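Local coordinates for protein botulinum neurotoxin type G (Clostridium botulinum, PDB 3MPP) that serves as the receptor-binding domain of the toxin heavy chain, attaching the toxin to the host cell surface so that its light chain can reach the cytosol, at residues Tyr20-Met24 and Ile50-Gln54; Ile117-Lys122 and Leu173-Asn177; Lys124-Phe128 and Lys165-Ile170. The protein carries 4 engineered substitutions. Numbering follows the deposited sequence.

Contact 1 of 3, residues Tyr20-Met24 and Ile50-Gln54; sequences YGATM and ITAHQ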
loop_
_atom_site.group_PDB
_atom_site.type_symbol
_atom_site.label_atom_id
_atom_site.label_comp_id
_atom_site.label_asym_id
_atom_site.label_seq_id
_atom_site.Cartn_x
_atom_site.Cartn_y
_atom_site.Cartn_z
ATOM N N TYR A 20 -10.784 -13.420 -23.731
ATOM C CA TYR A 20 -11.926 -14.324 -23.728
ATOM C C TYR A 20 -13.234 -13.567 -23.934
ATOM O O TYR A 20 -14.313 -14.155 -23.905
ATOM C CB TYR A 20 -11.963 -15.160 -22.447
ATOM C CG TYR A 20 -10.932 -16.266 -22.426
ATOM C CD1 TYR A 20 -9.609 -15.999 -22.109
ATOM C CD2 TYR A 20 -11.281 -17.575 -22.738
ATOM C CE1 TYR A 20 -8.661 -17.002 -22.091
ATOM C CE2 TYR A 20 -10.338 -18.588 -22.725
ATOM C CZ TYR A 20 -9.028 -18.295 -22.401
ATOM O OH TYR A 20 -8.081 -19.296 -22.385
ATOM N N GLY A 21 -13.125 -12.257 -24.133
ATOM C CA GLY A 21 -14.247 -11.445 -24.568
ATOM C C GLY A 21 -15.386 -11.271 -23.584
ATOM O O GLY A 21 -16.535 -11.065 -23.981
ATOM N N ALA A 22 -15.083 -11.345 -22.294
ATOM C CA ALA A 22 -16.106 -11.092 -21.293
ATOM C C ALA A 22 -16.703 -9.712 -21.552
ATOM O O ALA A 22 -15.994 -8.786 -21.950
ATOM C CB ALA A 22 -15.519 -11.174 -19.888
ATOM N N THR A 23 -18.008 -9.579 -21.346
ATOM C CA THR A 23 -18.675 -8.297 -21.540
ATOM C C THR A 23 -18.922 -7.625 -20.187
ATOM O O THR A 23 -19.374 -8.274 -19.249
ATOM C CB THR A 23 -20.010 -8.474 -22.284
ATOM O OG1 THR A 23 -20.912 -9.231 -21.472
ATOM C CG2 THR A 23 -19.793 -9.206 -23.614
ATOM N N MET A 24 -18.624 -6.331 -20.092
ATOM C CA MET A 24 -18.701 -5.618 -18.817
ATOM C C MET A 24 -19.884 -4.659 -18.714
ATOM O O MET A 24 -20.094 -3.819 -19.584
ATOM C CB MET A 24 -17.409 -4.823 -18.574
ATOM C CG MET A 24 -16.131 -5.625 -18.748
ATOM S SD MET A 24 -16.036 -6.960 -17.551
ATOM C CE MET A 24 -14.925 -8.081 -18.398
ATOM N N ILE A 50 -20.279 -3.656 -10.849
ATOM C CA ILE A 50 -19.733 -4.114 -12.117
ATOM C C ILE A 50 -20.121 -5.563 -12.253
ATOM O O ILE A 50 -19.984 -6.338 -11.301
ATOM C CB ILE A 50 -18.201 -4.058 -12.135
ATOM C CG1 ILE A 50 -17.706 -2.620 -11.957
ATOM C CG2 ILE A 50 -17.646 -4.675 -13.430
ATOM C CD1 ILE A 50 -16.204 -2.523 -11.795
ATOM N N THR A 51 -20.624 -5.931 -13.423
ATOM C CA THR A 51 -20.868 -7.331 -13.723
ATOM C C THR A 51 -19.964 -7.742 -14.881
ATOM O O THR A 51 -19.928 -7.084 -15.921
ATOM C CB THR A 51 -22.347 -7.599 -14.079
ATOM O OG1 THR A 51 -23.173 -7.338 -12.937
ATOM C CG2 THR A 51 -22.540 -9.045 -14.494
ATOM N N ALA A 52 -19.200 -8.806 -14.678
ATOM C CA ALA A 52 -18.463 -9.412 -15.778
ATOM C C ALA A 52 -19.328 -10.516 -16.366
ATOM O O ALA A 52 -19.596 -11.520 -15.706
ATOM C CB ALA A 52 -17.137 -9.967 -15.298
ATOM N N HIS A 53 -19.802 -10.305 -17.589
ATOM C CA HIS A 53 -20.600 -11.311 -18.285
ATOM C C HIS A 53 -19.678 -12.156 -19.152
ATOM O O HIS A 53 -19.122 -11.673 -20.140
ATOM C CB HIS A 53 -21.684 -10.663 -19.151
ATOM C CG HIS A 53 -22.775 -9.993 -18.372
ATOM N ND1 HIS A 53 -23.919 -10.651 -17.972
ATOM C CD2 HIS A 53 -22.907 -8.716 -17.939
ATOM C CE1 HIS A 53 -24.704 -9.814 -17.318
ATOM N NE2 HIS A 53 -24.113 -8.632 -17.285
ATOM N N GLN A 54 -19.519 -13.420 -18.773
ATOM C CA GLN A 54 -18.554 -14.306 -19.415
ATOM C C GLN A 54 -19.241 -15.357 -20.278
ATOM O O GLN A 54 -19.606 -16.426 -19.792
ATOM C CB GLN A 54 -17.685 -14.976 -18.349
ATOM C CG GLN A 54 -16.627 -15.922 -18.882
ATOM C CD GLN A 54 -15.696 -16.411 -17.788
ATOM O OE1 GLN A 54 -14.929 -17.354 -17.981
ATOM N NE2 GLN A 54 -15.761 -15.769 -16.626
#
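Two short main-chain hydrogen bonds join Y20-M24 to I50-Q54, and both belong to one residue pair. T23 N donates to H53 O at 2.7 Å, and H53 N donates to T23 O, also at 2.7 Å, so the inward-facing amides and carbonyls of this antiparallel hydrogen-bonded pair are satisfied by each other. The T23 hydroxyl adds at most a weak bond, OG1 to H53 O at 3.3 Å, and its modelled position is uncertain. M24 and A52 form the next, non-hydrogen-bonded pair. Here M24 CA makes a CA-H...O contact with T51 O at 3.5 Å, while A52 turns its backbone to I182 of the next strand. The T51 backbone bonds to that of N25, and the T51 hydroxyl bonds to D183. Ahead of the strand, A22 N is taken up by the carboxylate of D16, and G21 adopts a positive phi of 68°, which costs a residue without a side chain little. M24 and A52 share a face: M24 SD rests 3.9 Å from A52 CB, the small alanine letting the flexible thioether lie close and continue onto L5 and L7. T23 and H53, both polar, project from the more exposed opposite face. This is the meeting of an outermost strand with its neighbour in an antiparallel sheet of the concanavalin-like, jelly-roll N-terminal subdomain.

Contact 2 of 3, residues Ile117-Lys122 and Leu173-Asn177; sequences IDVNAK and LDRIN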
loop_
_atom_site.group_PDB
_atom_site.type_symbol
_atom_site.label_atom_id
_atom_site.label_comp_id
_atom_site.label_asym_id
_atom_site.label_seq_id
_atom_site.Cartn_x
_atom_site.Cartn_y
_atom_site.Cartn_z
ATOM N N ILE A 117 -20.112 -22.464 -1.342
ATOM C CA ILE A 117 -21.429 -22.921 -0.942
ATOM C C ILE A 117 -21.951 -23.917 -1.966
ATOM O O ILE A 117 -21.949 -23.640 -3.171
ATOM C CB ILE A 117 -22.417 -21.745 -0.814
ATOM C CG1 ILE A 117 -21.848 -20.684 0.131
ATOM C CG2 ILE A 117 -23.794 -22.240 -0.350
ATOM C CD1 ILE A 117 -22.764 -19.510 0.366
ATOM N N ASP A 118 -22.374 -25.084 -1.488
ATOM C CA ASP A 118 -22.876 -26.122 -2.379
ATOM C C ASP A 118 -24.358 -25.928 -2.708
ATOM O O ASP A 118 -24.991 -24.953 -2.278
ATOM C CB ASP A 118 -22.616 -27.524 -1.807
ATOM C CG ASP A 118 -23.386 -27.795 -0.522
ATOM O OD1 ASP A 118 -24.361 -27.064 -0.226
ATOM O OD2 ASP A 118 -23.014 -28.753 0.191
ATOM N N VAL A 119 -24.901 -26.867 -3.473
ATOM C CA VAL A 119 -26.272 -26.772 -3.965
ATOM C C VAL A 119 -27.321 -26.918 -2.864
ATOM O O VAL A 119 -28.508 -26.664 -3.090
ATOM C CB VAL A 119 -26.529 -27.824 -5.050
ATOM C CG1 VAL A 119 -25.985 -27.341 -6.387
ATOM C CG2 VAL A 119 -25.892 -29.147 -4.651
ATOM N N ASN A 120 -26.885 -27.335 -1.679
ATOM C CA ASN A 120 -27.797 -27.495 -0.549
ATOM C C ASN A 120 -27.693 -26.339 0.448
ATOM O O ASN A 120 -28.318 -26.363 1.509
ATOM C CB ASN A 120 -27.545 -28.828 0.149
ATOM C CG ASN A 120 -27.930 -30.018 -0.710
ATOM O OD1 ASN A 120 -27.140 -30.945 -0.896
ATOM N ND2 ASN A 120 -29.153 -29.998 -1.243
ATOM N N ALA A 121 -26.899 -25.335 0.085
ATOM C CA ALA A 121 -26.641 -24.171 0.928
ATOM C C ALA A 121 -25.734 -24.483 2.119
ATOM O O ALA A 121 -25.718 -23.747 3.106
ATOM C CB ALA A 121 -27.944 -23.513 1.388
ATOM N N LYS A 122 -24.973 -25.568 2.019
ATOM C CA LYS A 122 -23.934 -25.853 3.002
ATOM C C LYS A 122 -22.639 -25.126 2.639
ATOM O O LYS A 122 -22.097 -25.309 1.546
ATOM C CB LYS A 122 -23.675 -27.356 3.095
ATOM C CG LYS A 122 -22.476 -27.723 3.957
ATOM C CD LYS A 122 -22.210 -29.225 3.920
ATOM C CE LYS A 122 -21.108 -29.620 4.893
ATOM N NZ LYS A 122 -20.534 -30.956 4.579
ATOM N N LEU A 173 -19.338 -31.717 1.940
ATOM C CA LEU A 173 -19.037 -30.997 0.710
ATOM C C LEU A 173 -19.794 -31.588 -0.479
ATOM O O LEU A 173 -19.500 -32.696 -0.920
ATOM C CB LEU A 173 -17.524 -31.001 0.447
ATOM C CG LEU A 173 -16.873 -32.228 -0.201
ATOM C CD1 LEU A 173 -16.768 -32.041 -1.709
ATOM C CD2 LEU A 173 -15.500 -32.491 0.383
ATOM N N ASP A 174 -20.781 -30.855 -0.985
ATOM C CA ASP A 174 -21.511 -31.279 -2.180
ATOM C C ASP A 174 -20.972 -30.593 -3.433
ATOM O O ASP A 174 -19.802 -30.205 -3.486
ATOM C CB ASP A 174 -23.015 -31.023 -2.036
ATOM C CG ASP A 174 -23.788 -32.267 -1.627
ATOM O OD1 ASP A 174 -24.956 -32.410 -2.050
ATOM O OD2 ASP A 174 -23.230 -33.110 -0.892
ATOM N N ARG A 175 -21.827 -30.447 -4.440
ATOM C CA ARG A 175 -21.430 -29.820 -5.697
ATOM C C ARG A 175 -21.577 -28.296 -5.643
ATOM O O ARG A 175 -22.516 -27.775 -5.038
ATOM C CB ARG A 175 -22.235 -30.401 -6.865
ATOM C CG ARG A 175 -21.621 -30.143 -8.233
ATOM C CD ARG A 175 -22.047 -28.798 -8.798
ATOM N NE ARG A 175 -21.026 -28.223 -9.671
ATOM C CZ ARG A 175 -20.801 -28.614 -10.922
ATOM N NH1 ARG A 175 -21.523 -29.591 -11.454
ATOM N NH2 ARG A 175 -19.850 -28.031 -11.639
ATOM N N ILE A 176 -20.644 -27.592 -6.278
ATOM C CA ILE A 176 -20.649 -26.130 -6.291
ATOM C C ILE A 176 -20.944 -25.593 -7.689
ATOM O O ILE A 176 -20.160 -25.796 -8.621
ATOM C CB ILE A 176 -19.296 -25.543 -5.829
ATOM C CG1 ILE A 176 -18.745 -26.313 -4.626
ATOM C CG2 ILE A 176 -19.442 -24.057 -5.506
ATOM C CD1 ILE A 176 -19.556 -26.145 -3.362
ATOM N N ASN A 177 -22.069 -24.898 -7.823
ATOM C CA ASN A 177 -22.473 -24.315 -9.102
ATOM C C ASN A 177 -21.475 -23.298 -9.657
ATOM O O ASN A 177 -20.764 -22.624 -8.902
ATOM C CB ASN A 177 -23.854 -23.664 -8.980
ATOM C CG ASN A 177 -24.985 -24.681 -8.986
ATOM O OD1 ASN A 177 -24.754 -25.888 -9.095
ATOM N ND2 ASN A 177 -26.216 -24.195 -8.861
#
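A single carboxylate, that of D118, shapes its own turn and also reaches across to the other loop, with no strand pairing. D118 OD1 accepts from N120 N at 2.9 Å, closing an Asx turn, and from K122 N at 2.8 Å; D118 OD2, the other oxygen, takes D174 N at 3.3 Å. Aspartate suits this place because its short side chain can serve backbone amides with both oxygens. A type I turn from D118 to A121 is closed by A121 N to D118 O at 3.1 Å, and carries V119 toward L173-N177. There V119 N gives a weak bond to R175 O at 3.0 Å, and D118 CA lies 3.2 Å from the same oxygen. Apolar contact is slight: I176 CD1 packs 3.7 Å from D118 CB. The V119 methyl CG1 lies 3.3 Å from the amide oxygen N177 OD1. N177 ND2 is held by the carbonyl of K98. The D118 and D174 carboxylates approach to 4.5 Å between their OD2 atoms, an unfavourable pairing of like charges. With one bond from a backbone amide to a carboxylate and another, weak, between backbones, the chemistry implies a modest link between surface loops, directed chiefly by D118.

Contact 3 of 3, residues Lys124-Phe128 and Lys165-Ile170; sequences KSIFF and KKSEKI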
loop_
_atom_site.group_PDB
_atom_site.type_symbol
_atom_site.label_atom_id
_atom_site.label_comp_id
_atom_site.label_asym_id
_atom_site.label_seq_id
_atom_site.Cartn_x
_atom_site.Cartn_y
_atom_site.Cartn_z
ATOM N N LYS A 124 -18.578 -23.483 3.609
ATOM C CA LYS A 124 -17.342 -23.540 4.371
ATOM C C LYS A 124 -16.431 -22.392 3.928
ATOM O O LYS A 124 -16.290 -22.109 2.730
ATOM C CB LYS A 124 -16.650 -24.891 4.194
ATOM C CG LYS A 124 -15.453 -25.105 5.110
ATOM C CD LYS A 124 -14.963 -26.556 5.070
ATOM C CE LYS A 124 -15.816 -27.479 5.939
ATOM N NZ LYS A 124 -17.199 -27.691 5.418
ATOM N N SER A 125 -15.819 -21.730 4.900
ATOM C CA SER A 125 -15.035 -20.547 4.615
ATOM C C SER A 125 -13.602 -20.660 5.095
ATOM O O SER A 125 -13.299 -21.397 6.026
ATOM C CB SER A 125 -15.683 -19.330 5.262
ATOM O OG SER A 125 -16.971 -19.104 4.725
ATOM N N ILE A 126 -12.731 -19.903 4.441
ATOM C CA ILE A 126 -11.364 -19.720 4.877
ATOM C C ILE A 126 -11.142 -18.212 4.842
ATOM O O ILE A 126 -11.775 -17.523 4.050
ATOM C CB ILE A 126 -10.390 -20.449 3.936
ATOM C CG1 ILE A 126 -8.947 -20.270 4.399
ATOM C CG2 ILE A 126 -10.564 -19.966 2.507
ATOM C CD1 ILE A 126 -7.960 -21.109 3.615
ATOM N N PHE A 127 -10.265 -17.694 5.700
ATOM C CA PHE A 127 -10.100 -16.253 5.807
ATOM C C PHE A 127 -8.675 -15.843 6.171
ATOM O O PHE A 127 -7.881 -16.657 6.658
ATOM C CB PHE A 127 -11.082 -15.690 6.845
ATOM C CG PHE A 127 -10.803 -16.141 8.248
ATOM C CD1 PHE A 127 -9.869 -15.470 9.028
ATOM C CD2 PHE A 127 -11.458 -17.242 8.785
ATOM C CE1 PHE A 127 -9.601 -15.874 10.317
ATOM C CE2 PHE A 127 -11.196 -17.652 10.077
ATOM C CZ PHE A 127 -10.262 -16.969 10.847
ATOM N N PHE A 128 -8.365 -14.578 5.912
ATOM C CA PHE A 128 -7.143 -13.953 6.396
ATOM C C PHE A 128 -7.535 -12.802 7.319
ATOM O O PHE A 128 -8.370 -11.977 6.952
ATOM C CB PHE A 128 -6.295 -13.432 5.226
ATOM C CG PHE A 128 -5.133 -12.568 5.646
ATOM C CD1 PHE A 128 -4.053 -13.113 6.332
ATOM C CD2 PHE A 128 -5.103 -11.212 5.329
ATOM C CE1 PHE A 128 -2.971 -12.317 6.709
ATOM C CE2 PHE A 128 -4.033 -10.420 5.708
ATOM C CZ PHE A 128 -2.960 -10.977 6.401
ATOM N N LYS A 165 -0.813 -17.958 3.461
ATOM C CA LYS A 165 -1.236 -17.598 4.816
ATOM C C LYS A 165 -2.175 -18.645 5.427
ATOM O O LYS A 165 -2.188 -18.855 6.641
ATOM C CB LYS A 165 -1.920 -16.229 4.834
ATOM C CG LYS A 165 -1.061 -15.062 4.324
ATOM C CD LYS A 165 0.137 -14.823 5.207
ATOM C CE LYS A 165 0.921 -13.605 4.728
ATOM N NZ LYS A 165 2.197 -13.443 5.479
ATOM N N LYS A 166 -2.979 -19.280 4.586
ATOM C CA LYS A 166 -3.865 -20.339 5.054
ATOM C C LYS A 166 -4.155 -21.361 3.970
ATOM O O LYS A 166 -4.065 -21.067 2.781
ATOM C CB LYS A 166 -5.163 -19.764 5.625
ATOM C CG LYS A 166 -5.038 -19.394 7.083
ATOM C CD LYS A 166 -6.358 -19.057 7.709
ATOM C CE LYS A 166 -6.141 -18.446 9.076
ATOM N NZ LYS A 166 -7.396 -17.850 9.592
ATOM N N SER A 167 -4.497 -22.571 4.391
ATOM C CA SER A 167 -4.750 -23.652 3.458
ATOM C C SER A 167 -5.515 -24.759 4.169
ATOM O O SER A 167 -4.976 -25.414 5.061
ATOM C CB SER A 167 -3.427 -24.177 2.902
ATOM O OG SER A 167 -3.629 -25.317 2.087
ATOM N N GLU A 168 -6.772 -24.962 3.781
ATOM C CA GLU A 168 -7.629 -25.938 4.453
ATOM C C GLU A 168 -8.489 -26.763 3.498
ATOM O O GLU A 168 -8.715 -26.376 2.350
ATOM C CB GLU A 168 -8.550 -25.232 5.452
ATOM C CG GLU A 168 -7.860 -24.212 6.341
ATOM C CD GLU A 168 -8.852 -23.300 7.044
ATOM O OE1 GLU A 168 -8.434 -22.225 7.520
ATOM O OE2 GLU A 168 -10.050 -23.658 7.114
ATOM N N LYS A 169 -8.969 -27.906 3.989
ATOM C CA LYS A 169 -10.025 -28.657 3.318
ATOM C C LYS A 169 -11.337 -28.391 4.059
ATOM O O LYS A 169 -11.320 -27.879 5.178
ATOM C CB LYS A 169 -9.706 -30.154 3.297
ATOM C CG LYS A 169 -9.587 -30.800 4.665
ATOM C CD LYS A 169 -8.132 -31.045 5.030
ATOM C CE LYS A 169 -7.498 -32.054 4.083
ATOM N NZ LYS A 169 -6.124 -32.440 4.507
ATOM N N ILE A 170 -12.471 -28.738 3.456
ATOM C CA ILE A 170 -12.519 -29.425 2.170
ATOM C C ILE A 170 -12.983 -28.506 1.045
ATOM O O ILE A 170 -13.676 -28.942 0.127
ATOM C CB ILE A 170 -13.436 -30.669 2.231
ATOM C CG1 ILE A 170 -14.615 -30.424 3.174
ATOM C CG2 ILE A 170 -12.657 -31.892 2.698
ATOM C CD1 ILE A 170 -15.543 -29.316 2.736
HETATM O O HOH W 1 -9.578 -19.873 7.952
#
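K124 lays its side chain along the second segment: CD lies 3.9 Å from K169 O, and the ammonium NZ comes within 3.5 Å of I170 CD1, although I170 is poorly ordered and follows a cis peptide bond. S125 turns its side chain away, and its hydroxyl bonds to that of T115 in the neighbouring strand. I126, buried, sends its long side chain into the gap between the strands, with CD1 3.7 Å from K166 CB and CG1 3.7 Å from E168 OE1; a branched aliphatic residue suits this position, where it also packs on W114 and I158. The strands run antiparallel at 169°, their axes 7.3 Å apart, and even F128 CA and K165 CA stand 7.1 Å apart, too far for direct backbone pairing. They are edge strands of the two sheets of the jelly-roll sandwich, joined here through side chains and solvent. F127 carries the polar part of the contact. K166 NZ sits over one face of its ring, 3.4 Å from the centroid, in a cation-pi interaction, and gives a weak bond to F127 O at 3.2 Å. A water accepts from F127 N at 3.2 Å and donates to E168 OE1 at 2.7 Å, linking amide to carboxylate across the gap between the strands. R111 makes a second cation-pi interaction with the phenylalanine. K165 and K166 both face I158 in a classic beta bulge. F128 closes the segment, its CD1 4.1 Å from K165 CB, while its ring meets Y139 edge-to-face.

All three contacts lie in the N-terminal subdomain of the receptor-binding domain, whereas the inferred ganglioside-binding motif belongs to the C-terminal one. Contact 1 closes first along the chain; contact 3 is then nested inside the loop closed by contact 2. Contacts 1 and 3 involve the two outermost strands of the same seven-stranded sheet, 23-26 and 123-129, with centres about 28 Å apart. Contact 2 joins the loop between strands 111-117 and 123-129 to the loop running from 163-168 to 181-187, its centre about 16 Å from that of contact 3 and about 24 Å from that of contact 1. Contact 1 is thus pairing within a sheet, contact 2 joins two loops, and contact 3 joins edge strands of the two sheets.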